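Long-range contact in ketosynthase (Streptomyces sp. MSC090213JE08, PDB 6KXD), which probably catalyses the decarboxylative condensation of malonyl-ACP with an acyl chain, the elongation step of a highly reducing type II polyketide synthase: residues Q227-V239 against L334-I347. Sequence-based numbering, arbitrary orientation.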
loop_
_atom_site.group_PDB
_atom_site.type_symbol
_atom_site.label_atom_id
_atom_site.label_comp_id
_atom_site.label_asym_id
_atom_site.label_seq_id
_atom_site.Cartn_x
_atom_site.Cartn_y
_atom_site.Cartn_z
ATOM N N GLN A 227 18.990 -11.780 -18.604
ATOM C CA GLN A 227 19.998 -11.485 -17.610
ATOM C C GLN A 227 19.455 -10.507 -16.559
ATOM O O GLN A 227 20.207 -10.050 -15.720
ATOM C CB GLN A 227 21.227 -10.896 -18.314
ATOM C CG GLN A 227 22.016 -11.909 -19.132
ATOM C CD GLN A 227 22.309 -13.145 -18.322
ATOM O OE1 GLN A 227 22.000 -14.265 -18.725
ATOM N NE2 GLN A 227 22.877 -12.943 -17.147
ATOM N N GLY A 228 18.173 -10.165 -16.669
ATOM C CA GLY A 228 17.508 -9.432 -15.642
ATOM C C GLY A 228 16.825 -8.191 -16.162
ATOM O O GLY A 228 16.418 -8.094 -17.299
ATOM N N ILE A 229 16.625 -7.269 -15.223
ATOM C CA ILE A 229 15.739 -6.162 -15.382
ATOM C C ILE A 229 16.560 -4.895 -15.618
ATOM O O ILE A 229 17.747 -4.834 -15.332
ATOM C CB ILE A 229 14.862 -5.988 -14.125
ATOM C CG1 ILE A 229 15.638 -5.398 -12.947
ATOM C CG2 ILE A 229 14.170 -7.291 -13.733
ATOM C CD1 ILE A 229 14.735 -4.690 -11.917
ATOM N N LEU A 230 15.835 -3.837 -15.986
ATOM C CA LEU A 230 16.297 -2.489 -15.761
ATOM C C LEU A 230 15.272 -1.830 -14.835
ATOM O O LEU A 230 14.111 -2.089 -15.009
ATOM C CB LEU A 230 16.339 -1.724 -17.083
ATOM C CG LEU A 230 17.430 -2.131 -18.073
ATOM C CD1 LEU A 230 17.182 -1.456 -19.418
ATOM C CD2 LEU A 230 18.813 -1.792 -17.532
ATOM N N THR A 231 15.751 -1.042 -13.876
ATOM C CA THR A 231 14.872 -0.267 -12.973
ATOM C C THR A 231 14.243 0.867 -13.786
ATOM O O THR A 231 14.854 1.419 -14.725
ATOM C CB THR A 231 15.632 0.261 -11.763
ATOM O OG1 THR A 231 16.562 1.248 -12.183
ATOM C CG2 THR A 231 16.382 -0.801 -10.999
ATOM N N GLY A 232 12.979 1.136 -13.477
ATOM C CA GLY A 232 12.144 2.035 -14.179
ATOM C C GLY A 232 11.360 2.888 -13.208
ATOM O O GLY A 232 11.643 2.913 -12.021
ATOM N N GLU A 233 10.462 3.683 -13.779
ATOM C CA GLU A 233 9.714 4.606 -13.031
ATOM C C GLU A 233 8.559 5.122 -13.877
ATOM O O GLU A 233 8.375 4.754 -15.030
ATOM C CB GLU A 233 10.604 5.758 -12.580
ATOM C CG GLU A 233 11.240 6.542 -13.741
ATOM C CD GLU A 233 11.855 7.855 -13.332
ATOM O OE1 GLU A 233 12.208 8.020 -12.148
ATOM O OE2 GLU A 233 11.958 8.728 -14.211
ATOM N N GLY A 234 7.763 5.983 -13.256
ATOM C CA GLY A 234 6.654 6.564 -13.927
ATOM C C GLY A 234 5.386 6.428 -13.120
ATOM O O GLY A 234 5.420 6.134 -11.972
ATOM N N ALA A 235 4.264 6.725 -13.755
ATOM C CA ALA A 235 2.988 6.606 -13.100
ATOM C C ALA A 235 1.954 6.237 -14.148
ATOM O O ALA A 235 1.969 6.721 -15.299
ATOM C CB ALA A 235 2.664 7.905 -12.414
ATOM N N GLY A 236 1.044 5.353 -13.751
ATOM C CA GLY A 236 -0.146 5.150 -14.461
ATOM C C GLY A 236 -1.312 5.341 -13.546
ATOM O O GLY A 236 -1.319 4.782 -12.444
ATOM N N ILE A 237 -2.254 6.164 -13.991
ATOM C CA ILE A 237 -3.485 6.378 -13.266
ATOM C C ILE A 237 -4.636 6.057 -14.187
ATOM O O ILE A 237 -4.701 6.565 -15.331
ATOM C CB ILE A 237 -3.571 7.792 -12.677
ATOM C CG1 ILE A 237 -2.407 8.078 -11.726
ATOM C CG2 ILE A 237 -4.895 7.985 -11.978
ATOM C CD1 ILE A 237 -2.476 7.290 -10.412
ATOM N N LEU A 238 -5.556 5.253 -13.655
ATOM C CA LEU A 238 -6.733 4.855 -14.346
ATOM C C LEU A 238 -7.936 5.471 -13.644
ATOM O O LEU A 238 -8.031 5.436 -12.416
ATOM C CB LEU A 238 -6.844 3.332 -14.348
ATOM C CG LEU A 238 -5.741 2.591 -15.104
ATOM C CD1 LEU A 238 -4.528 2.386 -14.211
ATOM C CD2 LEU A 238 -6.240 1.254 -15.618
ATOM N N VAL A 239 -8.845 6.060 -14.431
ATOM C CA VAL A 239 -10.147 6.434 -13.903
ATOM C C VAL A 239 -11.090 5.243 -14.059
ATOM O O VAL A 239 -11.378 4.812 -15.207
ATOM C CB VAL A 239 -10.714 7.702 -14.579
ATOM C CG1 VAL A 239 -12.036 8.102 -13.936
ATOM C CG2 VAL A 239 -9.719 8.850 -14.534
ATOM N N LEU A 334 9.233 -0.991 -20.916
ATOM C CA LEU A 334 9.272 -0.018 -19.786
ATOM C C LEU A 334 10.443 -0.238 -18.849
ATOM O O LEU A 334 10.756 0.619 -18.062
ATOM C CB LEU A 334 7.967 -0.152 -19.016
ATOM C CG LEU A 334 6.751 0.275 -19.813
ATOM C CD1 LEU A 334 5.488 0.154 -18.987
ATOM C CD2 LEU A 334 6.922 1.702 -20.299
ATOM N N GLY A 335 11.056 -1.422 -18.890
ATOM C CA GLY A 335 11.832 -1.820 -17.774
ATOM C C GLY A 335 10.878 -2.078 -16.610
ATOM O O GLY A 335 9.648 -2.146 -16.794
ATOM N N HIS A 336 11.435 -2.222 -15.426
ATOM C CA HIS A 336 10.615 -2.558 -14.278
ATOM C C HIS A 336 10.298 -1.260 -13.539
ATOM O O HIS A 336 11.154 -0.778 -12.787
ATOM C CB HIS A 336 11.333 -3.577 -13.397
ATOM C CG HIS A 336 10.449 -4.128 -12.331
ATOM N ND1 HIS A 336 9.239 -3.523 -11.994
ATOM C CD2 HIS A 336 10.573 -5.214 -11.544
ATOM C CE1 HIS A 336 8.666 -4.217 -11.020
ATOM N NE2 HIS A 336 9.471 -5.258 -10.720
ATOM N N SER A 337 9.103 -0.727 -13.754
ATOM C CA SER A 337 8.728 0.594 -13.217
ATOM C C SER A 337 8.112 0.461 -11.815
ATOM O O SER A 337 7.366 1.329 -11.368
ATOM C CB SER A 337 7.836 1.329 -14.163
ATOM O OG SER A 337 6.641 0.628 -14.432
ATOM N N MET A 338 8.443 -0.640 -11.134
ATOM C CA MET A 338 8.185 -0.830 -9.718
ATOM C C MET A 338 6.676 -0.644 -9.464
ATOM O O MET A 338 5.817 -1.325 -10.085
ATOM C CB MET A 338 9.084 0.122 -8.924
ATOM C CG MET A 338 10.573 -0.066 -9.193
ATOM S SD MET A 338 11.071 -1.841 -9.095
ATOM C CE MET A 338 12.748 -1.679 -9.717
ATOM N N GLY A 339 6.305 0.284 -8.590
ATOM C CA GLY A 339 4.909 0.418 -8.215
ATOM C C GLY A 339 4.049 0.816 -9.390
ATOM O O GLY A 339 2.857 0.500 -9.435
ATOM N N ALA A 340 4.677 1.423 -10.401
ATOM C CA ALA A 340 3.916 1.804 -11.579
ATOM C C ALA A 340 3.699 0.619 -12.525
ATOM O O ALA A 340 2.906 0.711 -13.471
ATOM C CB ALA A 340 4.625 2.919 -12.283
ATOM N N ALA A 341 4.440 -0.470 -12.317
ATOM C CA ALA A 341 4.576 -1.454 -13.363
ATOM C C ALA A 341 3.221 -2.021 -13.738
ATOM O O ALA A 341 2.866 -1.965 -14.898
ATOM C CB ALA A 341 5.560 -2.520 -13.008
ATOM N N SER A 342 2.445 -2.512 -12.763
ATOM C CA SER A 342 1.214 -3.161 -13.092
ATOM C C SER A 342 0.156 -2.144 -13.531
ATOM O O SER A 342 -0.759 -2.514 -14.217
ATOM C CB SER A 342 0.712 -4.066 -11.950
ATOM O OG SER A 342 0.715 -3.411 -10.693
ATOM N N ALA A 343 0.281 -0.872 -13.109
ATOM C CA ALA A 343 -0.655 0.145 -13.496
ATOM C C ALA A 343 -0.441 0.496 -14.979
ATOM O O ALA A 343 -1.413 0.538 -15.739
ATOM C CB ALA A 343 -0.513 1.362 -12.637
ATOM N N LEU A 344 0.827 0.693 -15.336
ATOM C CA LEU A 344 1.247 0.902 -16.756
ATOM C C LEU A 344 0.903 -0.332 -17.589
ATOM O O LEU A 344 0.354 -0.190 -18.656
ATOM C CB LEU A 344 2.724 1.272 -16.829
ATOM C CG LEU A 344 3.039 2.678 -16.322
ATOM C CD1 LEU A 344 4.533 2.914 -16.161
ATOM C CD2 LEU A 344 2.373 3.745 -17.198
ATOM N N GLY A 345 1.057 -1.536 -17.032
ATOM C CA GLY A 345 0.555 -2.759 -17.695
ATOM C C GLY A 345 -0.942 -2.759 -17.901
ATOM O O GLY A 345 -1.460 -3.129 -18.998
ATOM N N ALA A 346 -1.696 -2.396 -16.854
ATOM C CA ALA A 346 -3.128 -2.311 -16.961
ATOM C C ALA A 346 -3.539 -1.369 -18.102
ATOM O O ALA A 346 -4.514 -1.645 -18.807
ATOM C CB ALA A 346 -3.738 -1.848 -15.647
ATOM N N ILE A 347 -2.881 -0.210 -18.191
ATOM C CA ILE A 347 -3.247 0.774 -19.195
ATOM C C ILE A 347 -2.935 0.180 -20.580
ATOM O O ILE A 347 -3.765 0.240 -21.477
ATOM C CB ILE A 347 -2.568 2.123 -18.954
ATOM C CG1 ILE A 347 -3.098 2.753 -17.672
ATOM C CG2 ILE A 347 -2.797 3.068 -20.143
ATOM C CD1 ILE A 347 -2.332 3.976 -17.237
HETATM O O HOH W 1 10.333 2.894 -16.907
#
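Thr231 and His336 form a single backbone bridge: His336 N donates to Leu230 O at 2.7 Å, nearly straight at 172°, whereas the return bond from Gly232 N to His336 O is weak. Beyond it, strand 234-239 passes helix 341-347 at 53°, the axes 6.9 Å apart. Glycine permits this closeness: a CB on Gly232 would press on Leu334 O, His336 O and Ser337 CA, and one on Gly236 would meet the Ile347 methyl CD1, which lies 3.7 Å from Gly236 CA. Small residues meet the strand's carbonyls, Ala340 CB lying 3.3 Å from Gly234 O and Ala343 CB near Gly236 O. A water accepts from Glu233 N and donates to Leu334 O, while the Glu233 carboxylate turns to Arg44 and Tyr81.

With CG anti to the carbonyl carbon (chi1 -64°), Leu238 lays its branch alongside Ile347, the two side chains running in opposite directions with CG 3.7 Å from Ile347 CG1; its CD2 meets Ala346 CB at 4.0 Å. Cutting Leu238 back to an alanine removes CG and both methyls, and would probably leave Ile347 CG1 and Ala346 CB without their apolar cover from the strand. At the loop end, Ile229 CD1 packs against His336 CB. Met338 is bent at chi2, which places SD 3.8 Å above the centre of the His336 ring, while its CE touches Thr231 CG2.

The Gly335-His336-Ser337 turn is probably the ketosynthase active-site histidine motif, its His336 packed on Cys170, probably the acyl-carrying cysteine of the Thr-Ala-Cys sequence. The contact joins this turn and helix 341-355, consistent with a core helix of the layered alpha-beta-alpha-beta-alpha thiolase fold, to strand 234-242, which lies between strands 10-19 and 191-198.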